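Local coordinates for protein Ton_1535 (Thermococcus onnurineus, PDB 3ZPJ) that is of unknown function but folds as an alpha-solenoid, a right-handed coil of paired helices interrupted by a left-handed helical turn, at residues V41-H46 with E51-I56; V241-G246 with V266-E271; E249-M254 with T291-L296. All coordinates share one frame; numbering follows the deposited sequence.

Interaction 1. Residues V41-H46 with E51-I56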
loop_
_atom_site.group_PDB
_atom_site.type_symbol
_atom_site.label_atom_id
_atom_site.label_comp_id
_atom_site.label_asym_id
_atom_site.label_seq_id
_atom_site.Cartn_x
_atom_site.Cartn_y
_atom_site.Cartn_z
ATOM N N VAL A 41 -9.282 -12.089 -16.174
ATOM C CA VAL A 41 -9.437 -11.443 -14.878
ATOM C C VAL A 41 -10.799 -10.738 -14.748
ATOM O O VAL A 41 -11.510 -10.945 -13.763
ATOM C CB VAL A 41 -8.241 -10.508 -14.558
ATOM C CG1 VAL A 41 -8.540 -9.605 -13.379
ATOM C CG2 VAL A 41 -6.982 -11.334 -14.277
ATOM N N THR A 42 -11.185 -9.946 -15.746
ATOM C CA THR A 42 -12.484 -9.274 -15.685
ATOM C C THR A 42 -13.642 -10.272 -15.651
ATOM O O THR A 42 -14.620 -10.046 -14.952
ATOM C CB THR A 42 -12.687 -8.223 -16.802
ATOM O OG1 THR A 42 -12.564 -8.849 -18.084
ATOM C CG2 THR A 42 -11.659 -7.097 -16.669
ATOM N N ILE A 43 -13.529 -11.380 -16.381
ATOM C CA ILE A 43 -14.537 -12.439 -16.289
ATOM C C ILE A 43 -14.628 -13.007 -14.871
ATOM O O ILE A 43 -15.710 -13.107 -14.294
ATOM C CB ILE A 43 -14.238 -13.601 -17.233
ATOM C CG1 ILE A 43 -14.445 -13.187 -18.689
ATOM C CG2 ILE A 43 -15.127 -14.799 -16.899
ATOM C CD1 ILE A 43 -14.240 -14.343 -19.663
ATOM N N TYR A 44 -13.477 -13.380 -14.321
ATOM C CA TYR A 44 -13.406 -13.952 -12.985
ATOM C C TYR A 44 -14.012 -13.002 -11.960
ATOM O O TYR A 44 -14.692 -13.430 -11.025
ATOM C CB TYR A 44 -11.947 -14.256 -12.627
ATOM C CG TYR A 44 -11.743 -14.905 -11.279
ATOM C CD1 TYR A 44 -12.005 -16.259 -11.092
ATOM C CD2 TYR A 44 -11.274 -14.172 -10.198
ATOM C CE1 TYR A 44 -11.818 -16.860 -9.865
ATOM C CE2 TYR A 44 -11.083 -14.766 -8.962
ATOM C CZ TYR A 44 -11.359 -16.108 -8.802
ATOM O OH TYR A 44 -11.172 -16.702 -7.577
ATOM N N GLN A 45 -13.773 -11.708 -12.160
ATOM C CA GLN A 45 -14.152 -10.691 -11.186
ATOM C C GLN A 45 -15.587 -10.187 -11.328
ATOM O O GLN A 45 -16.260 -9.952 -10.327
ATOM C CB GLN A 45 -13.177 -9.514 -11.235
ATOM C CG GLN A 45 -11.805 -9.825 -10.677
ATOM C CD GLN A 45 -10.872 -8.629 -10.727
ATOM O OE1 GLN A 45 -11.131 -7.651 -11.440
ATOM N NE2 GLN A 45 -9.779 -8.698 -9.965
ATOM N N HIS A 46 -16.054 -10.018 -12.563
ATOM C CA HIS A 46 -17.400 -9.496 -12.801
ATOM C C HIS A 46 -18.328 -10.595 -13.315
ATOM O O HIS A 46 -19.130 -10.363 -14.221
ATOM C CB HIS A 46 -17.374 -8.313 -13.784
ATOM C CG HIS A 46 -16.404 -7.224 -13.418
ATOM N ND1 HIS A 46 -15.763 -7.162 -12.197
ATOM C CD2 HIS A 46 -15.962 -6.153 -14.125
ATOM C CE1 HIS A 46 -14.970 -6.103 -12.168
ATOM N NE2 HIS A 46 -15.072 -5.475 -13.326
ATOM N N GLU A 51 -16.523 -20.437 -17.957
ATOM C CA GLU A 51 -16.087 -21.584 -18.752
ATOM C C GLU A 51 -15.211 -21.217 -19.956
ATOM O O GLU A 51 -14.794 -22.088 -20.713
ATOM C CB GLU A 51 -17.284 -22.433 -19.197
ATOM C CG GLU A 51 -18.098 -21.841 -20.340
ATOM C CD GLU A 51 -19.039 -20.729 -19.896
ATOM O OE1 GLU A 51 -19.030 -20.369 -18.698
ATOM O OE2 GLU A 51 -19.794 -20.216 -20.754
ATOM N N TRP A 52 -14.939 -19.931 -20.133
ATOM C CA TRP A 52 -14.001 -19.484 -21.166
ATOM C C TRP A 52 -12.559 -19.451 -20.636
ATOM O O TRP A 52 -11.603 -19.569 -21.405
ATOM C CB TRP A 52 -14.389 -18.098 -21.717
ATOM C CG TRP A 52 -15.379 -18.118 -22.878
ATOM C CD1 TRP A 52 -16.705 -17.757 -22.842
ATOM C CD2 TRP A 52 -15.115 -18.526 -24.232
ATOM N NE1 TRP A 52 -17.273 -17.921 -24.088
ATOM C CE2 TRP A 52 -16.318 -18.385 -24.956
ATOM C CE3 TRP A 52 -13.980 -18.997 -24.900
ATOM C CZ2 TRP A 52 -16.414 -18.697 -26.304
ATOM C CZ3 TRP A 52 -14.082 -19.314 -26.244
ATOM C CH2 TRP A 52 -15.287 -19.162 -26.929
ATOM N N ILE A 53 -12.423 -19.297 -19.318
ATOM C CA ILE A 53 -11.125 -19.109 -18.654
ATOM C C ILE A 53 -10.019 -20.151 -18.947
ATOM O O ILE A 53 -8.865 -19.771 -19.204
ATOM C CB ILE A 53 -11.305 -18.881 -17.127
ATOM C CG1 ILE A 53 -12.080 -17.573 -16.897
ATOM C CG2 ILE A 53 -9.951 -18.870 -16.394
ATOM C CD1 ILE A 53 -12.227 -17.156 -15.440
ATOM N N PRO A 54 -10.357 -21.455 -18.915
ATOM C CA PRO A 54 -9.312 -22.443 -19.188
ATOM C C PRO A 54 -8.761 -22.334 -20.604
ATOM O O PRO A 54 -7.543 -22.424 -20.785
ATOM C CB PRO A 54 -10.047 -23.780 -19.008
ATOM C CG PRO A 54 -11.143 -23.473 -18.056
ATOM C CD PRO A 54 -11.610 -22.111 -18.499
ATOM N N SER A 55 -9.643 -22.149 -21.583
ATOM C CA SER A 55 -9.218 -22.054 -22.976
ATOM C C SER A 55 -8.331 -20.832 -23.251
ATOM O O SER A 55 -7.382 -20.898 -24.040
ATOM C CB SER A 55 -10.427 -22.032 -23.900
ATOM O OG SER A 55 -10.003 -21.880 -25.241
ATOM N N ILE A 56 -8.649 -19.718 -22.608
ATOM C CA ILE A 56 -7.877 -18.505 -22.780
ATOM C C ILE A 56 -6.491 -18.625 -22.141
ATOM O O ILE A 56 -5.486 -18.220 -22.738
ATOM C CB ILE A 56 -8.582 -17.299 -22.147
ATOM C CG1 ILE A 56 -9.981 -17.118 -22.732
ATOM C CG2 ILE A 56 -7.761 -16.047 -22.360
ATOM C CD1 ILE A 56 -10.758 -15.986 -22.080
#

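Interaction 2. Residues V241-G246 with V266-E271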
loop_
_atom_site.group_PDB
_atom_site.type_symbol
_atom_site.label_atom_id
_atom_site.label_comp_id
_atom_site.label_asym_id
_atom_site.label_seq_id
_atom_site.Cartn_x
_atom_site.Cartn_y
_atom_site.Cartn_z
ATOM N N VAL A 241 -15.711 -0.205 16.140
ATOM C CA VAL A 241 -14.417 0.310 16.553
ATOM C C VAL A 241 -13.526 0.610 15.367
ATOM O O VAL A 241 -12.911 1.671 15.321
ATOM C CB VAL A 241 -13.711 -0.613 17.571
ATOM C CG1 VAL A 241 -14.533 -0.694 18.839
ATOM C CG2 VAL A 241 -13.516 -2.014 16.997
ATOM N N MET A 242 -13.462 -0.302 14.399
ATOM C CA MET A 242 -12.598 -0.089 13.243
ATOM C C MET A 242 -13.063 1.124 12.444
ATOM O O MET A 242 -12.251 1.879 11.923
ATOM C CB MET A 242 -12.516 -1.333 12.355
ATOM C CG MET A 242 -11.576 -2.404 12.885
ATOM S SD MET A 242 -11.746 -3.983 12.015
ATOM C CE MET A 242 -10.358 -3.900 10.893
ATOM N N ARG A 243 -14.371 1.324 12.372
ATOM C CA ARG A 243 -14.909 2.488 11.677
ATOM C C ARG A 243 -14.575 3.794 12.396
ATOM O O ARG A 243 -14.379 4.835 11.770
ATOM C CB ARG A 243 -16.422 2.384 11.518
ATOM C CG ARG A 243 -16.967 3.499 10.663
ATOM C CD ARG A 243 -18.438 3.377 10.413
ATOM N NE ARG A 243 -19.005 4.697 10.150
ATOM C CZ ARG A 243 -20.301 4.940 9.991
ATOM N NH1 ARG A 243 -21.180 3.945 10.051
ATOM N NH2 ARG A 243 -20.713 6.181 9.760
ATOM N N LEU A 244 -14.522 3.730 13.719
ATOM C CA LEU A 244 -14.161 4.882 14.513
ATOM C C LEU A 244 -12.689 5.219 14.289
ATOM O O LEU A 244 -12.350 6.358 13.958
ATOM C CB LEU A 244 -14.459 4.626 15.992
ATOM C CG LEU A 244 -14.163 5.750 16.987
ATOM C CD1 LEU A 244 -14.541 7.091 16.418
ATOM C CD2 LEU A 244 -14.939 5.508 18.288
ATOM N N ILE A 245 -11.817 4.234 14.476
ATOM C CA ILE A 245 -10.390 4.460 14.318
ATOM C C ILE A 245 -10.115 4.970 12.908
ATOM O O ILE A 245 -9.342 5.903 12.718
ATOM C CB ILE A 245 -9.556 3.180 14.577
ATOM C CG1 ILE A 245 -9.215 3.043 16.058
ATOM C CG2 ILE A 245 -8.234 3.223 13.820
ATOM C CD1 ILE A 245 -10.363 2.705 16.919
ATOM N N GLY A 246 -10.779 4.376 11.926
ATOM C CA GLY A 246 -10.501 4.701 10.537
ATOM C C GLY A 246 -10.870 6.140 10.245
ATOM O O GLY A 246 -10.123 6.875 9.591
ATOM N N VAL A 266 -14.136 14.401 12.778
ATOM C CA VAL A 266 -13.939 13.934 14.146
ATOM C C VAL A 266 -15.255 13.953 14.918
ATOM O O VAL A 266 -15.607 12.996 15.619
ATOM C CB VAL A 266 -12.942 14.846 14.873
ATOM C CG1 VAL A 266 -13.060 14.690 16.373
ATOM C CG2 VAL A 266 -11.519 14.570 14.400
ATOM N N ASP A 267 -15.986 15.051 14.796
ATOM C CA ASP A 267 -17.238 15.156 15.538
ATOM C C ASP A 267 -18.208 14.105 15.039
ATOM O O ASP A 267 -18.850 13.430 15.825
ATOM C CB ASP A 267 -17.829 16.560 15.443
ATOM C CG ASP A 267 -17.037 17.567 16.245
ATOM O OD1 ASP A 267 -16.155 17.125 17.015
ATOM O OD2 ASP A 267 -17.295 18.786 16.114
ATOM N N LYS A 268 -18.250 13.927 13.724
ATOM C CA LYS A 268 -19.157 12.965 13.132
ATOM C C LYS A 268 -18.782 11.544 13.521
ATOM O O LYS A 268 -19.650 10.698 13.702
ATOM C CB LYS A 268 -19.181 13.095 11.612
ATOM C CG LYS A 268 -20.199 12.173 10.965
ATOM C CD LYS A 268 -20.021 12.048 9.468
ATOM C CE LYS A 268 -20.593 10.720 8.992
ATOM N NZ LYS A 268 -20.057 9.567 9.800
ATOM N N ALA A 269 -17.490 11.287 13.668
ATOM C CA ALA A 269 -17.024 9.942 13.991
ATOM C C ALA A 269 -17.529 9.450 15.347
ATOM O O ALA A 269 -17.582 8.242 15.581
ATOM C CB ALA A 269 -15.510 9.865 13.929
ATOM N N PHE A 270 -17.886 10.384 16.228
ATOM C CA PHE A 270 -18.446 10.044 17.535
ATOM C C PHE A 270 -19.949 10.268 17.551
ATOM O O PHE A 270 -20.689 9.571 18.238
ATOM C CB PHE A 270 -17.825 10.910 18.630
ATOM C CG PHE A 270 -16.425 10.536 18.969
ATOM C CD1 PHE A 270 -15.357 11.106 18.291
ATOM C CD2 PHE A 270 -16.167 9.603 19.952
ATOM C CE1 PHE A 270 -14.058 10.754 18.595
ATOM C CE2 PHE A 270 -14.863 9.246 20.259
ATOM C CZ PHE A 270 -13.805 9.828 19.579
ATOM N N GLU A 271 -20.390 11.266 16.801
ATOM C CA GLU A 271 -21.785 11.674 16.821
ATOM C C GLU A 271 -22.646 10.903 15.837
ATOM O O GLU A 271 -23.848 11.116 15.773
ATOM C CB GLU A 271 -21.898 13.177 16.561
ATOM C CG GLU A 271 -21.268 14.026 17.660
ATOM C CD GLU A 271 -21.174 15.485 17.279
ATOM O OE1 GLU A 271 -20.919 15.759 16.085
ATOM O OE2 GLU A 271 -21.370 16.351 18.167
#

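Interaction 3. Residues E249-M254 with T291-L296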
loop_
_atom_site.group_PDB
_atom_site.type_symbol
_atom_site.label_atom_id
_atom_site.label_comp_id
_atom_site.label_asym_id
_atom_site.label_seq_id
_atom_site.Cartn_x
_atom_site.Cartn_y
_atom_site.Cartn_z
ATOM N N GLU A 249 -8.211 8.330 11.886
ATOM C CA GLU A 249 -6.974 8.322 11.129
ATOM C C GLU A 249 -7.127 9.248 9.925
ATOM O O GLU A 249 -6.217 9.998 9.586
ATOM C CB GLU A 249 -6.592 6.886 10.694
ATOM C CG GLU A 249 -6.250 5.958 11.866
ATOM C CD GLU A 249 -5.749 4.565 11.449
ATOM O OE1 GLU A 249 -6.234 4.018 10.429
ATOM O OE2 GLU A 249 -4.883 4.007 12.172
ATOM N N VAL A 250 -8.295 9.216 9.296
ATOM C CA VAL A 250 -8.522 10.069 8.145
ATOM C C VAL A 250 -8.544 11.535 8.554
ATOM O O VAL A 250 -7.938 12.378 7.893
ATOM C CB VAL A 250 -9.799 9.686 7.391
ATOM C CG1 VAL A 250 -10.278 10.844 6.529
ATOM C CG2 VAL A 250 -9.521 8.483 6.526
ATOM N N ALA A 251 -9.214 11.836 9.660
ATOM C CA ALA A 251 -9.247 13.208 10.156
ATOM C C ALA A 251 -7.814 13.682 10.400
ATOM O O ALA A 251 -7.462 14.817 10.098
ATOM C CB ALA A 251 -10.064 13.299 11.426
ATOM N N LEU A 252 -6.985 12.791 10.926
ATOM C CA LEU A 252 -5.608 13.133 11.239
ATOM C C LEU A 252 -4.819 13.446 9.961
ATOM O O LEU A 252 -3.992 14.356 9.922
ATOM C CB LEU A 252 -4.948 11.988 12.015
ATOM C CG LEU A 252 -3.557 12.263 12.581
ATOM C CD1 LEU A 252 -3.568 13.552 13.404
ATOM C CD2 LEU A 252 -3.110 11.084 13.417
ATOM N N TRP A 253 -5.078 12.695 8.908
ATOM C CA TRP A 253 -4.366 12.952 7.665
ATOM C C TRP A 253 -4.845 14.275 7.056
ATOM O O TRP A 253 -4.049 15.070 6.554
ATOM C CB TRP A 253 -4.511 11.794 6.668
ATOM C CG TRP A 253 -3.866 12.154 5.385
ATOM C CD1 TRP A 253 -4.483 12.536 4.230
ATOM C CD2 TRP A 253 -2.464 12.235 5.139
ATOM N NE1 TRP A 253 -3.548 12.834 3.267
ATOM C CE2 TRP A 253 -2.298 12.653 3.802
ATOM C CE3 TRP A 253 -1.325 11.970 5.912
ATOM C CZ2 TRP A 253 -1.043 12.829 3.228
ATOM C CZ3 TRP A 253 -0.089 12.158 5.352
ATOM C CH2 TRP A 253 0.046 12.576 4.016
ATOM N N MET A 254 -6.147 14.524 7.134
ATOM C CA MET A 254 -6.697 15.765 6.625
ATOM C C MET A 254 -6.061 16.934 7.374
ATOM O O MET A 254 -5.792 17.995 6.795
ATOM C CB MET A 254 -8.227 15.767 6.762
ATOM C CG MET A 254 -8.893 14.613 6.028
ATOM S SD MET A 254 -10.670 14.599 6.148
ATOM C CE MET A 254 -10.974 16.170 5.418
ATOM N N THR A 291 -5.096 12.749 20.794
ATOM C CA THR A 291 -4.032 13.651 21.196
ATOM C C THR A 291 -3.357 14.292 19.980
ATOM O O THR A 291 -3.280 15.516 19.893
ATOM C CB THR A 291 -3.003 12.962 22.087
ATOM O OG1 THR A 291 -3.633 12.588 23.314
ATOM C CG2 THR A 291 -1.854 13.910 22.397
ATOM N N GLU A 292 -2.898 13.477 19.033
ATOM C CA GLU A 292 -2.255 14.010 17.827
ATOM C C GLU A 292 -3.205 14.907 17.041
ATOM O O GLU A 292 -2.785 15.820 16.336
ATOM C CB GLU A 292 -1.707 12.878 16.939
ATOM C CG GLU A 292 -0.733 11.972 17.682
ATOM C CD GLU A 292 -0.158 10.838 16.832
ATOM O OE1 GLU A 292 -0.298 10.866 15.586
ATOM O OE2 GLU A 292 0.443 9.909 17.421
ATOM N N LEU A 293 -4.498 14.653 17.172
ATOM C CA LEU A 293 -5.485 15.494 16.515
ATOM C C LEU A 293 -5.606 16.858 17.193
ATOM O O LEU A 293 -5.973 17.840 16.553
ATOM C CB LEU A 293 -6.846 14.799 16.497
ATOM C CG LEU A 293 -7.043 13.747 15.412
ATOM C CD1 LEU A 293 -8.183 12.790 15.781
ATOM C CD2 LEU A 293 -7.301 14.427 14.078
ATOM N N GLY A 294 -5.306 16.914 18.490
ATOM C CA GLY A 294 -5.469 18.141 19.247
ATOM C C GLY A 294 -6.781 18.222 19.999
ATOM O O GLY A 294 -7.104 19.255 20.581
ATOM N N ASN A 295 -7.557 17.144 19.988
ATOM C CA ASN A 295 -8.764 17.099 20.799
ATOM C C ASN A 295 -8.392 16.566 22.183
ATOM O O ASN A 295 -8.610 15.399 22.499
ATOM C CB ASN A 295 -9.854 16.244 20.135
ATOM C CG ASN A 295 -11.229 16.411 20.789
ATOM O OD1 ASN A 295 -11.349 16.597 22.008
ATOM N ND2 ASN A 295 -12.276 16.334 19.971
ATOM N N LEU A 296 -7.821 17.432 23.007
ATOM C CA LEU A 296 -7.332 17.006 24.306
ATOM C C LEU A 296 -8.456 16.694 25.298
ATOM O O LEU A 296 -8.254 15.920 26.234
ATOM C CB LEU A 296 -6.319 18.018 24.858
ATOM C CG LEU A 296 -5.178 18.220 23.851
ATOM C CD1 LEU A 296 -4.105 19.186 24.331
ATOM C CD2 LEU A 296 -4.554 16.885 23.482
#

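Interaction 1. Residues V41-H46 with E51-I56
I43 and I53 pack alongside each other where helix 29-45 ends and helix 53-66 begins, and between them they account for most of the 176 Å² that the two segments bury. Their side chains slide past each other in opposite directions instead of butting end on. I43 offers its branch methyl: CG2 stands anti to the backbone N and lies 4.0 Å from CD1 of I53. The other arm of I43, running through CG1 to CD1, heads for the start of the second segment, where CD1 comes to 4.3 Å from CB of W52. That is a contact with the root of the tryptophan side chain; the indole itself leads away and stacks on the ring of Y16.

I53 reaches back with an extended arm. CG1 sits anti to the carbonyl carbon (chi1 -64°) and chi2 is close to 180°, which carries CD1 into the angle between I43 and Y44. There it touches CB of Y44 at 4.0 Å and lies at the edge of the tyrosine ring, near its plane. The two helices are consecutive and joined by a short connection, the helical-hairpin element from which alpha-solenoids are built, and no hydrogen bond links the two segments here: the contact is wholly apolar. I56, one turn further along helix 53-66, turns its side chain to V40, I39 and L36 and so continues the interface toward the start of helix 29-45. Helix 16-22 closes another side, with Y16 against I43 and L20 against both W52 and I56, while M87 touches Y44 and I53.

Interaction 2. Residues V241-G246 with V266-E271
K268 and R243 bring two positive ends together: NZ of the lysine lies 3.4 Å from NH2 of the arginine, at the edge of the guanidinium and in its plane. Both are donors, so this is no bond. The two chains cross at about a right angle, the arginine extended from CG to NE and the lysine bent only at its last torsion (chi4 -51°), which turns NZ toward the guanidinium. What probably makes the closeness tolerable is E247, whose OE2 forms a salt bridge with NE of R243 and a long, weak ion pair with the lysine ammonium.

One residue on, A269 points its methyl toward the opposing helix. CA of A269 lies 5.8 Å from CA of L244, the closest such pair between the two segments. With so small a side chain facing it, the leucine can lie close against the backbone: CD1 of L244 is 3.9 Å from CB of A269 and 3.4 Å from O of A269. CG of L244 is anti to the backbone N, throwing the branched end across to the second helix, where it buries more surface than any other residue of the contact.

F270 meets the same methyl with its ring. L244 CD1 sits over the centre of one ring face, 4.2 Å from the centroid, a CH-pi contact only 10° off the ring normal, and CD2 approaches the rim at CE2. R298 makes a cation-pi contact with the same ring.

The two segments run antiparallel at 169°, their axes 9.6 Å apart. Helix 280-293 flanks the pair, receiving I245 on H285 and I286 and V266 on L293, while F278, in the loop before it, packs against L244.

Interaction 3. Residues E249-M254 with T291-L296
L293 pushes its CD2 methyl against the backbone of helix 240-256, and this is the tight part of the contact. That methyl lies 3.5 Å from CA of L252, close to the peptide that joins A251 to L252, and 4.0 Å from CB of A251. L252 answers with CD1, 3.9 Å from the same CD2. Its CG stands anti to the backbone N (chi1 -172°), which swings both methyls out along the end of helix 280-293, the two leucines meeting at an oblique angle.

The side toward E292 is looser and polar. There L252 CD2 lies against the extended glutamate, 3.6 Å from OE1, a contact without a hydrogen bond; that oxygen is engaged in a salt bridge with R256, one turn further along the leucine's own helix. An alanine at L252 would remove both methyls, and would probably leave L293 CD2 and the stem of E292 facing a gap.

Beyond L293 the chain turns away from the contact. G294 has a positive phi (96°) and ends helix 280-293 in a Schellman motif, and N295 caps the next helix, its OD1 bonded to N of R298. A Schellman motif followed at once by an N-cap residue makes a tight turn between two consecutive helices of this alpha-solenoid.

Overall arrangement
Along the chain, interaction 1 closes before the other two open, and its centre lies about 39 Å from that of interaction 2 and about 44 Å from that of interaction 3, too far for any contact. It belongs to the N-terminal part of the solenoid; interaction 3 lies on the opposite side of the chain's centre. Interactions 2 and 3 are neighbours, about 11 Å between centres, and their segments alternate in sequence. Both draw on helix 240-256, which packs first against helix 262-271 and then against helix 280-293. V266 joins them: its CG2 is 3.5 Å from CB of A251. All three contacts join helices close in sequence, as expected for an alpha-solenoid, probably shaped by such packing.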